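Local coordinates for dimeric protein of unknown function and ferredoxin-like fold (Bacteroides fragilis, PDB 3FMB) that is of unknown function but forms a dimer of ferredoxin-like chains and belongs to the stress-responsive A/B barrel family, at residues A54-S57 with V58-K61. Sequence-based numbering, arbitrary orientation. Where two conformers were deposited one is given.
Sequences AKIS and VIRK
Arg60 folds back over a type I beta turn, Ile56 to Ile59, and sets its guanidinium NH1 2.8 Å from Ser57 O, a hydrogen bond that is weak because its N-H...O angle is only 115°. The turn illustrates how an alpha-to-beta connection of a ferredoxin-like fold is closed by a turn just before its strand: it follows helix 35-50 and leads into strand 61-66, outermost in this chain's sheet; at its start Arg60 and Lys61 both face Glu81 in a classic beta bulge. A bend at chi2 (-70°) turns the Arg60 chain back toward Ser57, and Val58 O sits above one guanidinium face, offset toward the group's periphery; the stronger partner of this charge is Asp83, which takes a salt bridge from NH2.

Closing the turn, Ile59 N donates to Ile56 O over 3.2 Å at a fairly straight 162°, coming from above the carbonyl plane. Water 1 lies 2.9 Å from Ile56 O and 2.7 Å from Ile59 O, placed to donate to either. On the inner side, the Ile59 and Ile56 side chains cross at a slant, Ile59 CD1 lying 3.8 Å from Ile56 CB, and Tyr91 of helix 85-93 touches both. Ile56 CG2, which stands anti to the backbone N, meets Val58 CG2, while Val58 also rests on Phe90. At the exposed Ser57, water 2 accepts from Val58 N at 3.0 Å and is hydrogen-bonded to Ser57 OG at 2.7 Å.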
ATOM      1  N   ALA A  54      -7.670  17.799   9.831  1.00 29.71           N
ATOM      2  CA  ALA A  54      -8.204  18.915  10.619  1.00 29.39           C
ATOM      3  C   ALA A  54      -8.944  18.482  11.897  1.00 30.57           C
ATOM      4  O   ALA A  54      -9.068  19.272  12.850  1.00 29.66           O
ATOM      5  CB  ALA A  54      -9.118  19.760   9.766  1.00 28.51           C
ATOM      6  N   LYS A  55      -9.443  17.251  11.892  0.50 29.22           N
ATOM      7  CA  LYS A  55     -10.167  16.667  13.016  0.50 29.70           C
ATOM      8  C   LYS A  55      -9.250  15.803  13.892  0.50 29.78           C
ATOM      9  O   LYS A  55      -9.407  15.774  15.102  0.50 28.48           O
ATOM     10  CB  LYS A  55     -11.325  15.806  12.498  0.50 30.97           C
ATOM     11  CG  LYS A  55     -12.414  16.557  11.715  0.50 31.96           C
ATOM     12  CD  LYS A  55     -12.933  17.769  12.492  0.50 31.13           C
ATOM     13  CE  LYS A  55     -14.279  18.274  11.982  0.50 33.97           C
ATOM     14  NZ  LYS A  55     -15.415  17.817  12.835  0.50 38.10           N
ATOM     15  N   ILE A  56      -8.276  15.132  13.280  1.00 28.91           N
ATOM     16  CA  ILE A  56      -7.449  14.122  13.961  1.00 28.76           C
ATOM     17  C   ILE A  56      -5.981  14.528  13.938  1.00 29.88           C
ATOM     18  O   ILE A  56      -5.261  14.313  12.947  1.00 30.19           O
ATOM     19  CB  ILE A  56      -7.603  12.705  13.335  1.00 28.77           C
ATOM     20  CG1 ILE A  56      -9.082  12.359  13.115  1.00 26.52           C
ATOM     21  CG2 ILE A  56      -6.891  11.673  14.240  1.00 28.37           C
ATOM     22  CD1 ILE A  56      -9.381  10.930  12.537  1.00 23.72           C
ATOM     23  N   SER A  57      -5.545  15.116  15.040  1.00 29.10           N
ATOM     24  CA  SER A  57      -4.237  15.763  15.101  1.00 29.30           C
ATOM     25  C   SER A  57      -3.076  14.776  15.000  1.00 28.59           C
ATOM     26  O   SER A  57      -1.995  15.147  14.547  1.00 29.19           O
ATOM     27  CB  SER A  57      -4.112  16.586  16.384  1.00 32.40           C
ATOM     28  OG  SER A  57      -3.996  15.731  17.502  1.00 33.07           O
ATOM     29  N   VAL A  58      -3.279  13.521  15.395  1.00 28.50           N
ATOM     30  CA  VAL A  58      -2.189  12.530  15.310  1.00 28.99           C
ATOM     31  C   VAL A  58      -1.809  12.119  13.869  1.00 28.94           C
ATOM     32  O   VAL A  58      -0.783  11.462  13.683  1.00 28.78           O
ATOM     33  CB  VAL A  58      -2.427  11.229  16.174  1.00 29.36           C
ATOM     34  CG1 VAL A  58      -2.537  11.557  17.646  1.00 32.20           C
ATOM     35  CG2 VAL A  58      -3.617  10.416  15.694  1.00 29.77           C
ATOM     36  N   ILE A  59      -2.625  12.454  12.862  1.00 26.81           N
ATOM     37  CA  ILE A  59      -2.249  12.173  11.466  1.00 26.12           C
ATOM     38  C   ILE A  59      -1.095  13.072  11.056  1.00 26.01           C
ATOM     39  O   ILE A  59      -1.224  14.302  11.091  1.00 24.68           O
ATOM     40  CB  ILE A  59      -3.407  12.390  10.441  1.00 26.55           C
ATOM     41  CG1 ILE A  59      -4.617  11.497  10.770  1.00 26.21           C
ATOM     42  CG2 ILE A  59      -2.915  12.118   8.987  1.00 22.99           C
ATOM     43  CD1 ILE A  59      -5.933  11.901   9.968  1.00 23.03           C
ATOM     44  N   ARG A  60       0.035  12.468  10.689  1.00 25.00           N
ATOM     45  CA  ARG A  60       1.223  13.235  10.264  1.00 25.59           C
ATOM     46  C   ARG A  60       1.201  13.458   8.733  1.00 26.92           C
ATOM     47  O   ARG A  60       1.637  14.465   8.240  1.00 25.98           O
ATOM     48  CB  ARG A  60       2.494  12.507  10.695  1.00 25.08           C
ATOM     49  CG  ARG A  60       2.549  12.244  12.196  1.00 27.67           C
ATOM     50  CD  ARG A  60       2.743  13.567  12.948  1.00 31.73           C
ATOM     51  NE  ARG A  60       2.679  13.395  14.393  1.00 38.18           N
ATOM     52  CZ  ARG A  60       1.748  13.929  15.188  1.00 38.66           C
ATOM     53  NH1 ARG A  60       0.796  14.725  14.714  1.00 46.13           N
ATOM     54  NH2 ARG A  60       1.776  13.670  16.482  1.00 40.88           N
ATOM     55  N   LYS A  61       0.658  12.502   8.003  1.00 26.14           N
ATOM     56  CA  LYS A  61       0.454  12.603   6.571  1.00 28.31           C
ATOM     57  C   LYS A  61      -0.631  11.601   6.218  1.00 27.99           C
ATOM     58  O   LYS A  61      -0.664  10.532   6.810  1.00 26.51           O
ATOM     59  CB  LYS A  61       1.734  12.219   5.820  1.00 29.38           C
ATOM     60  CG  LYS A  61       1.626  12.376   4.331  1.00 33.24           C
ATOM     61  CD  LYS A  61       2.974  12.174   3.671  1.00 36.41           C
ATOM     62  CE  LYS A  61       2.872  12.181   2.163  1.00 40.64           C
ATOM     63  NZ  LYS A  61       4.226  12.475   1.605  1.00 44.31           N
TER
HETATM   64  O   HOH W   1      -3.304  15.961  11.489  1.00 39.83           O
HETATM   65  O   HOH W   2      -5.307  13.389  17.660  1.00 49.44           O
HETATM   66  O   HOH W   3      -0.619  15.268  18.152  1.00 58.49           O